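(S)-ureidoglycine aminohydrolase (Escherichia coli, PDB 1RC6) catalyses the manganese-dependent hydrolysis of (S)-ureidoglycine to (S)-ureidoglycolate and ammonia, a stereospecific deamination in the anaerobic use of allantoin as a nitrogen source. Local coordinates at residues 83-96 / 117-131. Sequence-based numbering, arbitrary orientation.
Sequences TFLYVISGNITAKA and MTFVNAQAEDSQIFL
Just past the corner at Ile88, where the chain leaves one sheet for the other, Gly90 and Asn91 lie against the hydroxyl of Ser127, which accepts a hydrogen bond from Asn91 N (Asn91 N to Ser127 OG 3.0 Å) and donates one to Asn121 OD1 (2.6 Å from Ser127 OG). Gln123 N reaches the opposite face of that amide, closing an Asx turn, while Asn121 ND2 binds Glu125 O, so both ends of the amide are held. At the corner itself a classic beta bulge sets Ile88 and Ser89 against Gln128: Gln128 O takes Ile88 N at 2.9 Å and, weakly, Ser89 N. Both segments thus pass from one sheet to the other, 83-87 pairing antiparallel with 127-131 and 91-96 with 118-121, as in the two-sheeted beta-barrel of a cupin domain. Between the sheets, Leu85 sends its CD2 across Ile129 at about a right angle (Leu85 CD2 to Ile129 CG1 3.5 Å) and its CD1 obliquely to the Phe119 ring (Leu85 CD1 to Phe119 CD1 3.6 Å). Met117, bent at its last torsion (chi3 -58°), lays SD beside Leu85 CB and brings CE to Thr83 OG1. From the other strand pair, Ile92 CG2 meets Ile129 CD1 at 3.8 Å.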
loop_
_atom_site.group_PDB
_atom_site.type_symbol
_atom_site.label_atom_id
_atom_site.label_comp_id
_atom_site.label_asym_id
_atom_site.label_seq_id
_atom_site.Cartn_x
_atom_site.Cartn_y
_atom_site.Cartn_z
ATOM N N THR A 83 -4.201 7.054 8.508
ATOM C CA THR A 83 -4.313 6.668 7.108
ATOM C C THR A 83 -3.107 7.037 6.294
ATOM O O THR A 83 -2.292 7.845 6.717
ATOM C CB THR A 83 -5.532 7.315 6.442
ATOM O OG1 THR A 83 -5.364 8.733 6.437
ATOM C CG2 THR A 83 -6.802 6.959 7.194
ATOM N N PHE A 84 -3.006 6.444 5.112
ATOM C CA PHE A 84 -1.888 6.700 4.212
ATOM C C PHE A 84 -2.340 6.550 2.770
ATOM O O PHE A 84 -2.997 5.573 2.415
ATOM C CB PHE A 84 -0.747 5.720 4.516
ATOM C CG PHE A 84 0.383 5.772 3.531
ATOM C CD1 PHE A 84 0.324 5.052 2.349
ATOM C CD2 PHE A 84 1.506 6.565 3.780
ATOM C CE1 PHE A 84 1.361 5.119 1.421
ATOM C CE2 PHE A 84 2.551 6.640 2.857
ATOM C CZ PHE A 84 2.478 5.917 1.677
ATOM N N LEU A 85 -1.981 7.513 1.935
ATOM C CA LEU A 85 -2.357 7.476 0.533
ATOM C C LEU A 85 -1.118 7.568 -0.351
ATOM O O LEU A 85 -0.190 8.301 -0.044
ATOM C CB LEU A 85 -3.311 8.637 0.217
ATOM C CG LEU A 85 -3.790 8.840 -1.231
ATOM C CD1 LEU A 85 -4.978 9.787 -1.264
ATOM C CD2 LEU A 85 -2.659 9.366 -2.082
ATOM N N TYR A 86 -1.110 6.819 -1.451
ATOM C CA TYR A 86 0.011 6.840 -2.374
ATOM C C TYR A 86 -0.492 6.912 -3.812
ATOM O O TYR A 86 -1.277 6.077 -4.250
ATOM C CB TYR A 86 0.871 5.593 -2.202
ATOM C CG TYR A 86 1.986 5.504 -3.207
ATOM C CD1 TYR A 86 3.227 6.066 -2.947
ATOM C CD2 TYR A 86 1.780 4.909 -4.450
ATOM C CE1 TYR A 86 4.243 6.048 -3.897
ATOM C CE2 TYR A 86 2.784 4.886 -5.412
ATOM C CZ TYR A 86 4.015 5.463 -5.131
ATOM O OH TYR A 86 4.996 5.503 -6.099
ATOM N N VAL A 87 -0.037 7.921 -4.542
ATOM C CA VAL A 87 -0.444 8.083 -5.920
ATOM C C VAL A 87 0.353 7.147 -6.804
ATOM O O VAL A 87 1.532 7.368 -7.060
ATOM C CB VAL A 87 -0.230 9.518 -6.422
ATOM C CG1 VAL A 87 -0.635 9.603 -7.895
ATOM C CG2 VAL A 87 -1.041 10.500 -5.571
ATOM N N ILE A 88 -0.306 6.094 -7.261
ATOM C CA ILE A 88 0.327 5.126 -8.128
ATOM C C ILE A 88 0.599 5.777 -9.486
ATOM O O ILE A 88 1.629 5.527 -10.111
ATOM C CB ILE A 88 -0.582 3.887 -8.285
ATOM C CG1 ILE A 88 -0.721 3.185 -6.928
ATOM C CG2 ILE A 88 -0.012 2.940 -9.321
ATOM C CD1 ILE A 88 -1.820 2.152 -6.880
ATOM N N SER A 89 -0.319 6.627 -9.927
ATOM C CA SER A 89 -0.168 7.306 -11.205
ATOM C C SER A 89 -1.233 8.392 -11.366
ATOM O O SER A 89 -2.317 8.304 -10.780
ATOM C CB SER A 89 -0.323 6.313 -12.336
ATOM O OG SER A 89 -1.683 5.938 -12.439
ATOM N N GLY A 90 -0.917 9.414 -12.158
ATOM C CA GLY A 90 -1.865 10.485 -12.380
ATOM C C GLY A 90 -1.616 11.653 -11.466
ATOM O O GLY A 90 -0.501 11.853 -10.999
ATOM N N ASN A 91 -2.667 12.421 -11.204
ATOM C CA ASN A 91 -2.557 13.590 -10.346
ATOM C C ASN A 91 -3.828 13.790 -9.589
ATOM O O ASN A 91 -4.908 13.804 -10.182
ATOM C CB ASN A 91 -2.283 14.850 -11.166
ATOM C CG ASN A 91 -0.850 14.955 -11.589
ATOM O OD1 ASN A 91 -0.421 14.258 -12.504
ATOM N ND2 ASN A 91 -0.085 15.815 -10.910
ATOM N N ILE A 92 -3.696 13.971 -8.282
ATOM C CA ILE A 92 -4.849 14.175 -7.429
ATOM C C ILE A 92 -4.631 15.376 -6.526
ATOM O O ILE A 92 -3.546 15.958 -6.477
ATOM C CB ILE A 92 -5.111 12.943 -6.528
ATOM C CG1 ILE A 92 -4.057 12.869 -5.431
ATOM C CG2 ILE A 92 -5.056 11.667 -7.348
ATOM C CD1 ILE A 92 -4.607 12.313 -4.146
ATOM N N THR A 93 -5.676 15.735 -5.798
ATOM C CA THR A 93 -5.622 16.852 -4.884
ATOM C C THR A 93 -6.138 16.346 -3.557
ATOM O O THR A 93 -7.323 16.064 -3.400
ATOM C CB THR A 93 -6.507 18.015 -5.381
ATOM O OG1 THR A 93 -5.984 18.500 -6.617
ATOM C CG2 THR A 93 -6.538 19.151 -4.368
ATOM N N ALA A 94 -5.238 16.217 -2.601
ATOM C CA ALA A 94 -5.618 15.730 -1.289
ATOM C C ALA A 94 -5.760 16.886 -0.327
ATOM O O ALA A 94 -5.170 17.951 -0.523
ATOM C CB ALA A 94 -4.572 14.759 -0.777
ATOM N N LYS A 95 -6.541 16.667 0.718
ATOM C CA LYS A 95 -6.747 17.686 1.723
ATOM C C LYS A 95 -6.848 17.080 3.110
ATOM O O LYS A 95 -7.531 16.082 3.318
ATOM C CB LYS A 95 -8.005 18.494 1.407
ATOM C CG LYS A 95 -7.892 19.331 0.144
ATOM C CD LYS A 95 -9.100 20.249 -0.050
ATOM C CE LYS A 95 -8.849 21.244 -1.174
ATOM N NZ LYS A 95 -9.889 22.298 -1.220
ATOM N N ALA A 96 -6.144 17.695 4.053
ATOM C CA ALA A 96 -6.137 17.251 5.446
ATOM C C ALA A 96 -5.536 18.339 6.335
ATOM O O ALA A 96 -4.701 19.130 5.888
ATOM C CB ALA A 96 -5.335 15.953 5.598
ATOM N N MET A 117 -9.076 12.714 5.828
ATOM C CA MET A 117 -8.415 13.040 4.572
ATOM C C MET A 117 -9.450 13.049 3.450
ATOM O O MET A 117 -10.404 12.265 3.468
ATOM C CB MET A 117 -7.352 11.984 4.286
ATOM C CG MET A 117 -6.889 11.906 2.850
ATOM S SD MET A 117 -6.010 10.348 2.460
ATOM C CE MET A 117 -4.636 10.381 3.667
ATOM N N THR A 118 -9.288 13.961 2.497
ATOM C CA THR A 118 -10.191 14.008 1.356
ATOM C C THR A 118 -9.294 14.075 0.150
ATOM O O THR A 118 -8.158 14.532 0.244
ATOM C CB THR A 118 -11.127 15.228 1.370
ATOM O OG1 THR A 118 -10.370 16.418 1.617
ATOM C CG2 THR A 118 -12.207 15.055 2.439
ATOM N N PHE A 119 -9.781 13.589 -0.981
ATOM C CA PHE A 119 -8.963 13.601 -2.178
ATOM C C PHE A 119 -9.830 13.459 -3.395
ATOM O O PHE A 119 -10.898 12.867 -3.342
ATOM C CB PHE A 119 -7.934 12.470 -2.146
ATOM C CG PHE A 119 -8.521 11.146 -1.812
ATOM C CD1 PHE A 119 -8.429 10.633 -0.517
ATOM C CD2 PHE A 119 -9.229 10.429 -2.770
ATOM C CE1 PHE A 119 -9.040 9.423 -0.182
ATOM C CE2 PHE A 119 -9.847 9.221 -2.448
ATOM C CZ PHE A 119 -9.753 8.715 -1.150
ATOM N N VAL A 120 -9.359 14.017 -4.495
ATOM C CA VAL A 120 -10.094 13.979 -5.727
ATOM C C VAL A 120 -9.127 13.987 -6.872
ATOM O O VAL A 120 -8.018 14.511 -6.777
ATOM C CB VAL A 120 -11.023 15.202 -5.874
ATOM C CG1 VAL A 120 -11.594 15.263 -7.285
ATOM C CG2 VAL A 120 -12.151 15.096 -4.895
ATOM N N ASN A 121 -9.565 13.382 -7.962
ATOM C CA ASN A 121 -8.767 13.338 -9.156
ATOM C C ASN A 121 -8.575 14.784 -9.581
ATOM O O ASN A 121 -9.523 15.572 -9.576
ATOM C CB ASN A 121 -9.503 12.586 -10.237
ATOM C CG ASN A 121 -8.601 12.190 -11.344
ATOM O OD1 ASN A 121 -7.476 12.675 -11.445
ATOM N ND2 ASN A 121 -9.077 11.306 -12.200
ATOM N N ALA A 122 -7.349 15.132 -9.950
ATOM C CA ALA A 122 -7.046 16.499 -10.350
ATOM C C ALA A 122 -6.839 16.620 -11.849
ATOM O O ALA A 122 -6.528 17.701 -12.352
ATOM C CB ALA A 122 -5.820 16.994 -9.615
ATOM N N GLN A 123 -7.018 15.518 -12.571
ATOM C CA GLN A 123 -6.845 15.557 -14.013
ATOM C C GLN A 123 -8.029 14.961 -14.753
ATOM O O GLN A 123 -8.968 14.477 -14.142
ATOM C CB GLN A 123 -5.551 14.851 -14.403
ATOM C CG GLN A 123 -5.538 13.356 -14.203
ATOM C CD GLN A 123 -4.175 12.760 -14.525
ATOM O OE1 GLN A 123 -4.058 11.581 -14.870
ATOM N NE2 GLN A 123 -3.130 13.580 -14.407
ATOM N N ALA A 124 -7.989 15.012 -16.076
ATOM C CA ALA A 124 -9.076 14.486 -16.890
ATOM C C ALA A 124 -9.072 12.970 -16.944
ATOM O O ALA A 124 -10.105 12.334 -16.771
ATOM C CB ALA A 124 -8.989 15.053 -18.291
ATOM N N GLU A 125 -7.902 12.395 -17.192
ATOM C CA GLU A 125 -7.755 10.953 -17.274
ATOM C C GLU A 125 -7.804 10.372 -15.874
ATOM O O GLU A 125 -7.696 11.093 -14.890
ATOM C CB GLU A 125 -6.425 10.584 -17.927
ATOM C CG GLU A 125 -5.949 11.544 -19.001
ATOM C CD GLU A 125 -5.270 12.778 -18.424
ATOM O OE1 GLU A 125 -5.936 13.570 -17.727
ATOM O OE2 GLU A 125 -4.057 12.956 -18.666
ATOM N N ASP A 126 -7.956 9.058 -15.790
ATOM C CA ASP A 126 -8.022 8.386 -14.506
ATOM C C ASP A 126 -6.724 8.474 -13.718
ATOM O O ASP A 126 -5.632 8.349 -14.268
ATOM C CB ASP A 126 -8.402 6.909 -14.689
ATOM C CG ASP A 126 -9.856 6.721 -15.085
ATOM O OD1 ASP A 126 -10.676 7.623 -14.802
ATOM O OD2 ASP A 126 -10.190 5.667 -15.662
ATOM N N SER A 127 -6.857 8.706 -12.420
ATOM C CA SER A 127 -5.715 8.770 -11.535
ATOM C C SER A 127 -5.881 7.580 -10.605
ATOM O O SER A 127 -6.961 7.353 -10.065
ATOM C CB SER A 127 -5.720 10.077 -10.747
ATOM O OG SER A 127 -5.411 11.173 -11.592
ATOM N N GLN A 128 -4.819 6.804 -10.429
ATOM C CA GLN A 128 -4.897 5.625 -9.580
ATOM C C GLN A 128 -4.233 5.812 -8.225
ATOM O O GLN A 128 -3.109 6.291 -8.128
ATOM C CB GLN A 128 -4.294 4.433 -10.316
ATOM C CG GLN A 128 -4.229 3.173 -9.500
ATOM C CD GLN A 128 -4.024 1.955 -10.364
ATOM O OE1 GLN A 128 -4.977 1.448 -10.950
ATOM N NE2 GLN A 128 -2.776 1.482 -10.464
ATOM N N ILE A 129 -4.937 5.392 -7.179
ATOM C CA ILE A 129 -4.457 5.543 -5.814
ATOM C C ILE A 129 -4.383 4.253 -4.975
ATOM O O ILE A 129 -5.098 3.279 -5.228
ATOM C CB ILE A 129 -5.349 6.614 -5.117
ATOM C CG1 ILE A 129 -4.457 7.732 -4.615
ATOM C CG2 ILE A 129 -6.231 6.023 -4.054
ATOM C CD1 ILE A 129 -3.801 8.497 -5.761
ATOM N N PHE A 130 -3.485 4.247 -3.992
ATOM C CA PHE A 130 -3.334 3.117 -3.074
ATOM C C PHE A 130 -3.671 3.664 -1.694
ATOM O O PHE A 130 -3.047 4.618 -1.247
ATOM C CB PHE A 130 -1.903 2.596 -3.049
ATOM C CG PHE A 130 -1.664 1.560 -1.984
ATOM C CD1 PHE A 130 -2.262 0.310 -2.067
ATOM C CD2 PHE A 130 -0.892 1.852 -0.872
ATOM C CE1 PHE A 130 -2.096 -0.628 -1.060
ATOM C CE2 PHE A 130 -0.718 0.927 0.145
ATOM C CZ PHE A 130 -1.321 -0.317 0.054
ATOM N N LEU A 131 -4.649 3.066 -1.022
ATOM C CA LEU A 131 -5.074 3.528 0.295
ATOM C C LEU A 131 -4.811 2.533 1.387
ATOM O O LEU A 131 -4.835 1.327 1.150
ATOM C CB LEU A 131 -6.561 3.855 0.295
ATOM C CG LEU A 131 -6.919 5.288 -0.079
ATOM C CD1 LEU A 131 -8.421 5.422 -0.030
ATOM C CD2 LEU A 131 -6.237 6.282 0.876
#